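PDB 1PXZ: pectate lyase 1 from Juniperus ashei, which cleaves polygalacturonan by calcium-dependent beta-elimination, though with low activity, and is the major allergen of mountain cedar pollen. Local coordinates for residues C24-G29 against E325-E330; R156-A161 against L180-I185; S212-V217 against Y235-V240; M230-Y235 against G254-P259. All coordinates share one frame; numbering follows the deposited sequence.

Contact 1. Residues C24-G29 against E325-E330; sequences CAVGFG and EAFKVE
The carbonyl oxygen of E325 is gripped by one direct bond, a short one: G27 N donates to E325 O at 2.8 Å with an angle of 162° at the hydrogen. The donor lies in the carbonyl plane on a lone pair, the favourable direction for such a bond. G27 sits at positive phi, where a CB would jam against the carbonyl O of V26. The same E325 O lies at the edge of the F327 ring, in its plane, while one face of that ring takes a methyl. V26 CG2 stands 3.8 Å from the F327 ring centroid, 19° off the normal, in a CH-pi contact. Both groups occupy the crowded position between backbone N and carbonyl carbon, and the two side chains cross at about a right angle. In this parallel beta-helix protein the two loops, from near the N terminus and near the C terminus, meet on the outside of the coils: F28 N bonds to T216 OG1, and the F28 side chain rests on K214 and L237. C24 is tied to C7 by a disulfide. The carboxylate of E325 reaches back along 24-29. Its OE1 takes the backbone N of N322, and a water donates to E325 OE2 at 2.6 Å and to F28 O at 2.8 Å. E325 OE2 also lies 4.0 Å from F28 CD1, near the plane of the ring at its edge, with the carboxylate turned almost perpendicular to the phenyl.

Contact 2. Residues R156-A161 against L180-I185; sequences RNVTNA and LGSTGI
Residues 156-161 and 180-185 run parallel and in step, T159 bridging T183 and A161 bridging I185, and both chains turn a corner one residue before the second bridge, at N160 and G184. Three backbone bonds follow: T183 N to V158 O at 3.0 Å, nearly along the C=O axis, then N160 N to T183 O at 3.2 Å and A161 N to G184 O at 3.1 Å. Two consecutive N-H groups thus reach two consecutive carbonyls, breaking the usual alternation where both chains bend with positive phi. Ahead of these, a side chain stands in for a backbone acceptor. S182 OG, anti to its carbonyl carbon, receives V158 N at 3.1 Å in an almost straight bond (176°) and is also bonded to T179 O, which fixes its rotation. R156 and L180 lie side by side, pointing the same way. With CG anti to the backbone N (chi1 -176°), R156 brings CG to 3.4 Å from L180 CD2, and a bend at chi3 (123°) turns one guanidinium face to that methyl, near its rim. T159 and T183 also run alongside each other, methyl to methyl (CG2 to CG2 4.1 Å); their hydroxyls bond elsewhere, T159 OG1 to S114 and T183 OG1 to K214 N. On the other side of the strands, A161 CB meets I185 CG1, and both side chains also touch M155. Matching corners stacked coil upon coil mark the parallel beta-helix of pectate lyases, here with R156 about 8 Å, side chain to side chain, from D177, a probable calcium ligand.

Contact 3. Residues S212-V217 against Y235-V240; sequences SMKVTV and YGLVHV
V217 (chi1 176°) and V238 (chi1 -169°) both hold CG1 anti to the backbone N, and from these torsions V217 CG2 and V238 CG1 meet obliquely at 3.8 Å. They belong to neighbouring coils of the parallel beta-helix, where strands 214-217 and 237-240 run in register with axes 4.8 Å apart. V215 and V240 point to the same side as this valine pair; V215, V217 and V238 also pack against strand 198-201, so this side faces the interior of the coil. K214, T216, L237 and H239 point to the other side. There T216 OG1 and H239 ND1 both bond to the hydroxyl of Y321, and H239 NE2 bonds to E264, so the imidazole is held at both nitrogens. At the entry to the strands M213 bends at chi3 (65°), bringing its CE to 4.0 Å from G236 N. G236 itself must do without a CB, which would clash with M213 O. Residues 235-237 fall within an IgE-binding region. Four backbone bonds, each nearly along its C=O axis, join the strands: L237 N to M213 O at 2.9 Å, V215 N to L237 O at 3.0 Å, H239 N to V215 O at 3.0 Å, and last V217 N to H239 O, shortest of the four at 2.7 Å and almost straight.

Contact 4. Residues M230-Y235 against G254-P259; sequences MPRARY and GGSSNP
R232 leaves a strand of the parallel beta-helix with CG anti to its backbone N and runs extended beside the neighbouring coil. CB passes alongside G254 O, and CG lies 4.0 Å from G255 CA. CD and NE carry the chain on to the guanidinium, whose end grips one oxygen twice: NH1 donates to S256 OG at 2.9 Å and NH2 to the same S256 OG at 3.1 Å. The hydroxyl lies near the guanidinium plane, and S256 offers it by placing OG in the crowded position between backbone N and carbonyl carbon (chi1 59°). R232 NH1 also sits 3.1 Å above the plane of the R234 guanidinium, over its centre. Two like charges this close, with R229, a predicted catalytic residue, about 4 Å from R232 between side chains, would be expected to make this patch strongly positive, consistent with a groove that binds an anionic polysaccharide; R234 NH1 is anchored on G202 O. The two strands that carry these side chains are parallel. A233 N bonds to G254 O at 3.0 Å on a lone pair, and S256 N bonds in turn to A233 O. A CB on G255 would collide with A233 O. On the other side of the strands A233 CB touches P259 CB at 3.8 Å, toward the inside of the coil. Beyond the strands a water bridges Y235 O and N258 O, and S257 CB rides over the Y235 ring face, 3.7 Å from its centroid and 15° off the normal.

From the N terminus the chain first lays down 24-29, whose partner 325-330 arrives only near the C terminus, so contact 1 closes a loop of almost the whole chain and the other three nest within it. Contact 2 closes first, joining 156-161 to 180-185 one coil later. Contact 3 then opens at 212-217, and before its partner 235-240 begins, contact 4 opens at 230-235, the two sharing Y235; contact 4 closes at 254-259, so they cross. All three tie successive coils of the beta-helix. A probable hydrogen bond between I185 O and T216 N joins contacts 2 and 3, while F28 carries contact 1 onto T216 and I185, linking the terminal loops to the coils.

Contact 1. Residues C24-G29 against E325-E330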
loop_
_atom_site.group_PDB
_atom_site.type_symbol
_atom_site.label_atom_id
_atom_site.label_comp_id
_atom_site.label_asym_id
_atom_site.label_seq_id
_atom_site.Cartn_x
_atom_site.Cartn_y
_atom_site.Cartn_z
ATOM N N CYS A 24 7.768 -1.298 14.495
ATOM C CA CYS A 24 7.148 0.026 14.554
ATOM C C CYS A 24 5.880 0.163 13.738
ATOM O O CYS A 24 5.362 1.289 13.613
ATOM C CB CYS A 24 8.196 1.045 14.069
ATOM S SG CYS A 24 9.654 1.091 15.167
ATOM N N ALA A 25 5.364 -0.928 13.200
ATOM C CA ALA A 25 4.123 -0.827 12.429
ATOM C C ALA A 25 2.934 -0.531 13.352
ATOM O O ALA A 25 2.922 -1.012 14.489
ATOM C CB ALA A 25 3.883 -2.111 11.645
ATOM N N VAL A 26 1.977 0.233 12.858
ATOM C CA VAL A 26 0.739 0.582 13.549
ATOM C C VAL A 26 -0.440 0.198 12.651
ATOM O O VAL A 26 -0.261 -0.107 11.465
ATOM C CB VAL A 26 0.610 2.057 13.972
ATOM C CG1 VAL A 26 1.796 2.448 14.863
ATOM C CG2 VAL A 26 0.524 3.012 12.795
ATOM N N GLY A 27 -1.657 0.187 13.218
ATOM C CA GLY A 27 -2.795 -0.126 12.364
ATOM C C GLY A 27 -2.971 -1.621 12.204
ATOM O O GLY A 27 -2.349 -2.389 12.936
ATOM N N PHE A 28 -3.797 -1.994 11.246
ATOM C CA PHE A 28 -4.133 -3.391 11.106
ATOM C C PHE A 28 -2.954 -4.251 10.666
ATOM O O PHE A 28 -2.995 -5.464 10.886
ATOM C CB PHE A 28 -5.293 -3.539 10.118
ATOM C CG PHE A 28 -6.622 -3.007 10.657
ATOM C CD1 PHE A 28 -7.149 -3.519 11.821
ATOM C CD2 PHE A 28 -7.286 -2.006 9.975
ATOM C CE1 PHE A 28 -8.349 -3.045 12.336
ATOM C CE2 PHE A 28 -8.490 -1.528 10.485
ATOM C CZ PHE A 28 -9.008 -2.044 11.645
ATOM N N GLY A 29 -1.918 -3.664 10.050
ATOM C CA GLY A 29 -0.792 -4.543 9.716
ATOM C C GLY A 29 0.268 -4.512 10.794
ATOM O O GLY A 29 1.441 -4.821 10.526
ATOM N N GLU A 325 -2.316 -2.325 17.955
ATOM C CA GLU A 325 -2.597 -1.661 16.688
ATOM C C GLU A 325 -2.813 -0.155 16.810
ATOM O O GLU A 325 -2.542 0.571 15.848
ATOM C CB GLU A 325 -3.854 -2.248 16.026
ATOM C CG GLU A 325 -3.788 -3.706 15.618
ATOM C CD GLU A 325 -5.130 -4.372 15.451
ATOM O OE1 GLU A 325 -6.179 -3.938 15.998
ATOM O OE2 GLU A 325 -5.167 -5.404 14.736
ATOM N N ALA A 326 -3.332 0.304 17.945
ATOM C CA ALA A 326 -3.822 1.661 18.110
ATOM C C ALA A 326 -2.714 2.679 17.940
ATOM O O ALA A 326 -1.570 2.420 18.317
ATOM C CB ALA A 326 -4.446 1.836 19.507
ATOM N N PHE A 327 -3.046 3.854 17.396
ATOM C CA PHE A 327 -2.074 4.925 17.349
ATOM C C PHE A 327 -2.783 6.276 17.305
ATOM O O PHE A 327 -3.957 6.351 16.941
ATOM C CB PHE A 327 -1.202 4.777 16.104
ATOM C CG PHE A 327 -1.986 4.870 14.803
ATOM C CD1 PHE A 327 -2.707 3.787 14.339
ATOM C CD2 PHE A 327 -1.981 6.045 14.075
ATOM C CE1 PHE A 327 -3.410 3.854 13.145
ATOM C CE2 PHE A 327 -2.670 6.126 12.870
ATOM C CZ PHE A 327 -3.368 5.024 12.407
ATOM N N LYS A 328 -2.065 7.322 17.655
ATOM C CA LYS A 328 -2.705 8.638 17.709
ATOM C C LYS A 328 -2.921 9.246 16.335
ATOM O O LYS A 328 -2.010 9.278 15.514
ATOM C CB LYS A 328 -1.821 9.596 18.523
ATOM C CG LYS A 328 -2.530 10.906 18.850
ATOM C CD LYS A 328 -1.701 11.749 19.806
ATOM C CE LYS A 328 -1.669 11.167 21.211
ATOM N NZ LYS A 328 -0.281 10.974 21.719
ATOM N N VAL A 329 -4.116 9.755 16.088
ATOM C CA VAL A 329 -4.415 10.504 14.877
ATOM C C VAL A 329 -4.600 11.968 15.256
ATOM O O VAL A 329 -5.418 12.283 16.138
ATOM C CB VAL A 329 -5.657 9.931 14.185
ATOM C CG1 VAL A 329 -5.940 10.662 12.877
ATOM C CG2 VAL A 329 -5.489 8.436 13.908
ATOM N N GLU A 330 -3.834 12.860 14.630
ATOM C CA GLU A 330 -3.983 14.296 14.865
ATOM C C GLU A 330 -5.054 14.903 13.979
ATOM O O GLU A 330 -5.539 14.253 13.051
ATOM C CB GLU A 330 -2.665 15.016 14.549
ATOM C CG GLU A 330 -1.481 14.301 15.184
ATOM C CD GLU A 330 -1.412 14.560 16.670
ATOM O OE1 GLU A 330 -2.020 15.571 17.089
ATOM O OE2 GLU A 330 -0.775 13.766 17.393
HETATM O O HOH W 1 -4.297 -6.959 12.840
#

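Contact 2. Residues R156-A161 against L180-I185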
loop_
_atom_site.group_PDB
_atom_site.type_symbol
_atom_site.label_atom_id
_atom_site.label_comp_id
_atom_site.label_asym_id
_atom_site.label_seq_id
_atom_site.Cartn_x
_atom_site.Cartn_y
_atom_site.Cartn_z
ATOM N N ARG A 156 -3.002 -10.921 -3.127
ATOM C CA ARG A 156 -4.142 -11.824 -3.249
ATOM C C ARG A 156 -4.095 -12.803 -2.081
ATOM O O ARG A 156 -3.109 -13.537 -1.949
ATOM C CB ARG A 156 -4.109 -12.569 -4.574
ATOM C CG ARG A 156 -5.288 -13.472 -4.850
ATOM C CD ARG A 156 -5.139 -14.152 -6.200
ATOM N NE ARG A 156 -5.168 -15.593 -6.227
ATOM C CZ ARG A 156 -5.082 -16.552 -5.334
ATOM N NH1 ARG A 156 -4.931 -16.330 -4.035
ATOM N NH2 ARG A 156 -5.146 -17.824 -5.737
ATOM N N ASN A 157 -5.120 -12.795 -1.238
ATOM C CA ASN A 157 -5.091 -13.715 -0.104
ATOM C C ASN A 157 -3.843 -13.537 0.750
ATOM O O ASN A 157 -3.196 -14.521 1.095
ATOM C CB ASN A 157 -5.132 -15.157 -0.626
ATOM C CG ASN A 157 -6.040 -16.005 0.252
ATOM O OD1 ASN A 157 -6.718 -16.887 -0.252
ATOM N ND2 ASN A 157 -6.037 -15.701 1.545
ATOM N N VAL A 158 -3.524 -12.288 1.084
ATOM C CA VAL A 158 -2.382 -11.952 1.927
ATOM C C VAL A 158 -2.780 -11.488 3.315
ATOM O O VAL A 158 -3.744 -10.726 3.473
ATOM C CB VAL A 158 -1.563 -10.818 1.249
ATOM C CG1 VAL A 158 -0.475 -10.332 2.186
ATOM C CG2 VAL A 158 -1.007 -11.330 -0.069
ATOM N N THR A 159 -2.071 -11.905 4.370
ATOM C CA THR A 159 -2.391 -11.317 5.680
ATOM C C THR A 159 -1.118 -10.811 6.332
ATOM O O THR A 159 -0.009 -11.335 6.137
ATOM C CB THR A 159 -3.113 -12.291 6.634
ATOM O OG1 THR A 159 -2.193 -13.336 6.984
ATOM C CG2 THR A 159 -4.301 -12.969 5.974
ATOM N N ASN A 160 -1.254 -9.747 7.112
ATOM C CA ASN A 160 -0.114 -9.223 7.854
ATOM C C ASN A 160 0.909 -8.700 6.855
ATOM O O ASN A 160 1.959 -9.301 6.669
ATOM C CB ASN A 160 0.516 -10.297 8.750
ATOM C CG ASN A 160 -0.423 -10.645 9.893
ATOM O OD1 ASN A 160 -1.037 -9.742 10.462
ATOM N ND2 ASN A 160 -0.534 -11.921 10.214
ATOM N N ALA A 161 0.591 -7.581 6.215
ATOM C CA ALA A 161 1.564 -7.006 5.287
ATOM C C ALA A 161 1.654 -5.504 5.514
ATOM O O ALA A 161 0.677 -4.897 5.972
ATOM C CB ALA A 161 1.187 -7.321 3.845
ATOM N N LEU A 180 -9.170 -10.640 -2.631
ATOM C CA LEU A 180 -9.383 -12.021 -2.266
ATOM C C LEU A 180 -9.057 -12.348 -0.822
ATOM O O LEU A 180 -8.183 -13.186 -0.571
ATOM C CB LEU A 180 -8.522 -12.967 -3.140
ATOM C CG LEU A 180 -8.887 -14.449 -2.992
ATOM C CD1 LEU A 180 -10.325 -14.669 -3.452
ATOM C CD2 LEU A 180 -7.939 -15.362 -3.759
ATOM N N GLY A 181 -9.745 -11.739 0.137
ATOM C CA GLY A 181 -9.532 -12.172 1.506
ATOM C C GLY A 181 -8.283 -11.649 2.165
ATOM O O GLY A 181 -7.853 -12.130 3.212
ATOM N N SER A 182 -7.658 -10.633 1.570
ATOM C CA SER A 182 -6.494 -10.035 2.222
ATOM C C SER A 182 -6.933 -9.217 3.421
ATOM O O SER A 182 -7.993 -8.589 3.385
ATOM C CB SER A 182 -5.717 -9.130 1.254
ATOM O OG SER A 182 -5.259 -9.921 0.154
ATOM N N THR A 183 -6.110 -9.231 4.465
ATOM C CA THR A 183 -6.521 -8.429 5.625
ATOM C C THR A 183 -5.318 -8.251 6.526
ATOM O O THR A 183 -4.273 -8.884 6.289
ATOM C CB THR A 183 -7.727 -9.105 6.304
ATOM O OG1 THR A 183 -8.278 -8.211 7.278
ATOM C CG2 THR A 183 -7.291 -10.375 7.020
ATOM N N GLY A 184 -5.420 -7.377 7.511
ATOM C CA GLY A 184 -4.321 -7.130 8.437
ATOM C C GLY A 184 -3.195 -6.413 7.697
ATOM O O GLY A 184 -2.067 -6.880 7.732
ATOM N N ILE A 185 -3.554 -5.303 7.047
ATOM C CA ILE A 185 -2.588 -4.580 6.211
ATOM C C ILE A 185 -2.523 -3.113 6.556
ATOM O O ILE A 185 -3.520 -2.442 6.791
ATOM C CB ILE A 185 -2.986 -4.781 4.736
ATOM C CG1 ILE A 185 -2.774 -6.270 4.359
ATOM C CG2 ILE A 185 -2.272 -3.867 3.765
ATOM C CD1 ILE A 185 -3.565 -6.631 3.123
#

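Contact 3. Residues S212-V217 against Y235-V240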
loop_
_atom_site.group_PDB
_atom_site.type_symbol
_atom_site.label_atom_id
_atom_site.label_comp_id
_atom_site.label_asym_id
_atom_site.label_seq_id
_atom_site.Cartn_x
_atom_site.Cartn_y
_atom_site.Cartn_z
ATOM N N SER A 212 -14.466 -9.270 5.627
ATOM C CA SER A 212 -13.531 -9.351 6.745
ATOM C C SER A 212 -12.252 -8.553 6.512
ATOM O O SER A 212 -11.381 -8.542 7.380
ATOM C CB SER A 212 -13.133 -10.814 7.021
ATOM O OG SER A 212 -12.741 -11.425 5.798
ATOM N N MET A 213 -12.124 -7.909 5.354
ATOM C CA MET A 213 -10.883 -7.164 5.109
ATOM C C MET A 213 -10.759 -5.963 6.027
ATOM O O MET A 213 -11.717 -5.189 6.142
ATOM C CB MET A 213 -10.853 -6.724 3.649
ATOM C CG MET A 213 -9.712 -5.794 3.267
ATOM S SD MET A 213 -9.881 -5.317 1.526
ATOM C CE MET A 213 -11.408 -4.372 1.587
ATOM N N LYS A 214 -9.607 -5.802 6.668
ATOM C CA LYS A 214 -9.321 -4.629 7.484
ATOM C C LYS A 214 -8.008 -3.999 7.028
ATOM O O LYS A 214 -7.010 -4.729 7.011
ATOM C CB LYS A 214 -9.247 -4.993 8.965
ATOM C CG LYS A 214 -10.558 -5.628 9.470
ATOM C CD LYS A 214 -10.378 -5.982 10.953
ATOM C CE LYS A 214 -11.722 -6.103 11.657
ATOM N NZ LYS A 214 -12.578 -7.134 11.004
ATOM N N VAL A 215 -8.057 -2.728 6.656
ATOM C CA VAL A 215 -6.871 -2.059 6.107
ATOM C C VAL A 215 -6.673 -0.666 6.691
ATOM O O VAL A 215 -7.663 0.061 6.828
ATOM C CB VAL A 215 -6.956 -1.908 4.576
ATOM C CG1 VAL A 215 -5.740 -1.125 4.076
ATOM C CG2 VAL A 215 -7.034 -3.276 3.909
ATOM N N THR A 216 -5.428 -0.307 7.004
ATOM C CA THR A 216 -5.106 1.018 7.539
ATOM C C THR A 216 -4.354 1.788 6.447
ATOM O O THR A 216 -3.370 1.234 5.953
ATOM C CB THR A 216 -4.240 0.966 8.811
ATOM O OG1 THR A 216 -4.942 0.268 9.852
ATOM C CG2 THR A 216 -3.943 2.357 9.365
ATOM N N VAL A 217 -4.861 2.971 6.121
ATOM C CA VAL A 217 -4.144 3.819 5.140
ATOM C C VAL A 217 -3.707 5.072 5.874
ATOM O O VAL A 217 -4.610 5.895 6.139
ATOM C CB VAL A 217 -5.034 4.143 3.936
ATOM C CG1 VAL A 217 -4.321 5.100 2.971
ATOM C CG2 VAL A 217 -5.441 2.867 3.224
ATOM N N TYR A 235 -16.828 -3.738 0.404
ATOM C CA TYR A 235 -17.142 -4.717 1.438
ATOM C C TYR A 235 -16.467 -4.555 2.780
ATOM O O TYR A 235 -17.113 -4.661 3.834
ATOM C CB TYR A 235 -16.737 -6.122 0.916
ATOM C CG TYR A 235 -17.759 -6.607 -0.089
ATOM C CD1 TYR A 235 -19.077 -6.725 0.339
ATOM C CD2 TYR A 235 -17.452 -6.919 -1.400
ATOM C CE1 TYR A 235 -20.067 -7.154 -0.519
ATOM C CE2 TYR A 235 -18.447 -7.354 -2.273
ATOM C CZ TYR A 235 -19.746 -7.466 -1.822
ATOM O OH TYR A 235 -20.763 -7.894 -2.645
ATOM N N GLY A 236 -15.153 -4.351 2.880
ATOM C CA GLY A 236 -14.550 -4.404 4.210
ATOM C C GLY A 236 -14.454 -3.083 4.930
ATOM O O GLY A 236 -15.278 -2.180 4.794
ATOM N N LEU A 237 -13.404 -2.920 5.724
ATOM C CA LEU A 237 -13.224 -1.749 6.575
ATOM C C LEU A 237 -11.910 -1.063 6.261
ATOM O O LEU A 237 -10.881 -1.753 6.246
ATOM C CB LEU A 237 -13.195 -2.224 8.035
ATOM C CG LEU A 237 -12.763 -1.302 9.161
ATOM C CD1 LEU A 237 -13.694 -0.108 9.262
ATOM C CD2 LEU A 237 -12.749 -2.063 10.484
ATOM N N VAL A 238 -11.945 0.247 6.022
ATOM C CA VAL A 238 -10.678 0.941 5.800
ATOM C C VAL A 238 -10.595 2.166 6.707
ATOM O O VAL A 238 -11.507 2.992 6.655
ATOM C CB VAL A 238 -10.485 1.429 4.353
ATOM C CG1 VAL A 238 -9.027 1.873 4.190
ATOM C CG2 VAL A 238 -10.845 0.373 3.336
ATOM N N HIS A 239 -9.533 2.265 7.480
ATOM C CA HIS A 239 -9.245 3.447 8.279
ATOM C C HIS A 239 -8.286 4.357 7.508
ATOM O O HIS A 239 -7.140 3.972 7.270
ATOM C CB HIS A 239 -8.675 3.047 9.642
ATOM C CG HIS A 239 -8.448 4.173 10.592
ATOM N ND1 HIS A 239 -7.415 4.216 11.491
ATOM C CD2 HIS A 239 -9.171 5.325 10.748
ATOM C CE1 HIS A 239 -7.477 5.343 12.186
ATOM N NE2 HIS A 239 -8.538 6.033 11.759
ATOM N N VAL A 240 -8.754 5.523 7.111
ATOM C CA VAL A 240 -7.942 6.466 6.321
ATOM C C VAL A 240 -7.522 7.620 7.211
ATOM O O VAL A 240 -8.348 8.496 7.476
ATOM C CB VAL A 240 -8.713 6.963 5.090
ATOM C CG1 VAL A 240 -7.845 7.866 4.206
ATOM C CG2 VAL A 240 -9.212 5.803 4.232
#

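Contact 4. Residues M230-Y235 against G254-P259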
loop_
_atom_site.group_PDB
_atom_site.type_symbol
_atom_site.label_atom_id
_atom_site.label_comp_id
_atom_site.label_asym_id
_atom_site.label_seq_id
_atom_site.Cartn_x
_atom_site.Cartn_y
_atom_site.Cartn_z
ATOM N N MET A 230 -8.388 6.559 -3.778
ATOM C CA MET A 230 -7.370 6.800 -2.755
ATOM C C MET A 230 -7.917 6.714 -1.342
ATOM O O MET A 230 -7.812 7.667 -0.567
ATOM C CB MET A 230 -6.725 8.188 -2.966
ATOM C CG MET A 230 -5.971 8.215 -4.309
ATOM S SD MET A 230 -5.284 9.852 -4.609
ATOM C CE MET A 230 -6.544 10.573 -5.656
ATOM N N PRO A 231 -8.490 5.601 -0.925
ATOM C CA PRO A 231 -8.698 4.401 -1.718
ATOM C C PRO A 231 -10.062 4.319 -2.382
ATOM O O PRO A 231 -10.956 5.103 -2.087
ATOM C CB PRO A 231 -8.650 3.314 -0.621
ATOM C CG PRO A 231 -9.374 3.978 0.508
ATOM C CD PRO A 231 -8.970 5.430 0.470
ATOM N N ARG A 232 -10.211 3.327 -3.255
ATOM C CA ARG A 232 -11.522 2.819 -3.654
ATOM C C ARG A 232 -11.688 1.469 -2.935
ATOM O O ARG A 232 -10.893 0.558 -3.169
ATOM C CB ARG A 232 -11.709 2.653 -5.155
ATOM C CG ARG A 232 -13.141 2.260 -5.556
ATOM C CD ARG A 232 -13.134 1.429 -6.825
ATOM N NE ARG A 232 -14.450 1.336 -7.447
ATOM C CZ ARG A 232 -15.429 0.536 -7.033
ATOM N NH1 ARG A 232 -15.271 -0.268 -5.986
ATOM N NH2 ARG A 232 -16.601 0.512 -7.657
ATOM N N ALA A 233 -12.703 1.361 -2.087
ATOM C CA ALA A 233 -12.922 0.167 -1.276
ATOM C C ALA A 233 -14.232 -0.560 -1.570
ATOM O O ALA A 233 -15.201 0.059 -2.005
ATOM C CB ALA A 233 -12.930 0.613 0.185
ATOM N N ARG A 234 -14.292 -1.857 -1.312
ATOM C CA ARG A 234 -15.507 -2.659 -1.367
ATOM C C ARG A 234 -15.632 -3.573 -0.142
ATOM O O ARG A 234 -14.609 -4.137 0.249
ATOM C CB ARG A 234 -15.540 -3.603 -2.557
ATOM C CG ARG A 234 -15.632 -3.028 -3.944
ATOM C CD ARG A 234 -15.824 -4.164 -4.959
ATOM N NE ARG A 234 -16.062 -3.604 -6.281
ATOM C CZ ARG A 234 -15.144 -3.184 -7.137
ATOM N NH1 ARG A 234 -13.852 -3.241 -6.856
ATOM N NH2 ARG A 234 -15.528 -2.694 -8.311
ATOM N N TYR A 235 -16.828 -3.738 0.404
ATOM C CA TYR A 235 -17.142 -4.717 1.438
ATOM C C TYR A 235 -16.467 -4.555 2.780
ATOM O O TYR A 235 -17.113 -4.661 3.834
ATOM C CB TYR A 235 -16.737 -6.122 0.916
ATOM C CG TYR A 235 -17.759 -6.607 -0.089
ATOM C CD1 TYR A 235 -19.077 -6.725 0.339
ATOM C CD2 TYR A 235 -17.452 -6.919 -1.400
ATOM C CE1 TYR A 235 -20.067 -7.154 -0.519
ATOM C CE2 TYR A 235 -18.447 -7.354 -2.273
ATOM C CZ TYR A 235 -19.746 -7.466 -1.822
ATOM O OH TYR A 235 -20.763 -7.894 -2.645
ATOM N N GLY A 254 -13.551 6.539 -2.384
ATOM C CA GLY A 254 -14.858 6.089 -2.909
ATOM C C GLY A 254 -15.013 4.596 -2.703
ATOM O O GLY A 254 -14.173 3.941 -2.074
ATOM N N GLY A 255 -16.080 4.030 -3.261
ATOM C CA GLY A 255 -16.254 2.598 -3.001
ATOM C C GLY A 255 -17.644 2.139 -3.400
ATOM O O GLY A 255 -18.507 2.942 -3.780
ATOM N N SER A 256 -17.833 0.825 -3.277
ATOM C CA SER A 256 -19.094 0.189 -3.660
ATOM C C SER A 256 -19.324 -1.021 -2.767
ATOM O O SER A 256 -18.408 -1.427 -2.043
ATOM C CB SER A 256 -19.086 -0.231 -5.129
ATOM O OG SER A 256 -18.027 -1.130 -5.414
ATOM N N SER A 257 -20.548 -1.559 -2.812
ATOM C CA SER A 257 -20.847 -2.720 -1.975
ATOM C C SER A 257 -20.520 -2.459 -0.507
ATOM O O SER A 257 -19.860 -3.253 0.160
ATOM C CB SER A 257 -20.109 -3.946 -2.511
ATOM O OG SER A 257 -20.495 -4.214 -3.861
ATOM N N ASN A 258 -21.015 -1.343 0.011
ATOM C CA ASN A 258 -21.059 -1.087 1.443
ATOM C C ASN A 258 -19.732 -1.290 2.144
ATOM O O ASN A 258 -19.641 -2.094 3.074
ATOM C CB ASN A 258 -22.097 -2.023 2.089
ATOM C CG ASN A 258 -22.381 -1.822 3.557
ATOM O OD1 ASN A 258 -22.813 -2.758 4.249
ATOM N ND2 ASN A 258 -22.173 -0.660 4.126
ATOM N N PRO A 259 -18.691 -0.571 1.764
ATOM C CA PRO A 259 -17.488 -0.591 2.611
ATOM C C PRO A 259 -17.740 0.350 3.785
ATOM O O PRO A 259 -18.557 1.282 3.697
ATOM C CB PRO A 259 -16.411 -0.038 1.661
ATOM C CG PRO A 259 -17.184 0.982 0.878
ATOM C CD PRO A 259 -18.531 0.329 0.619
HETATM O O HOH W 2 -20.014 -4.965 3.507
#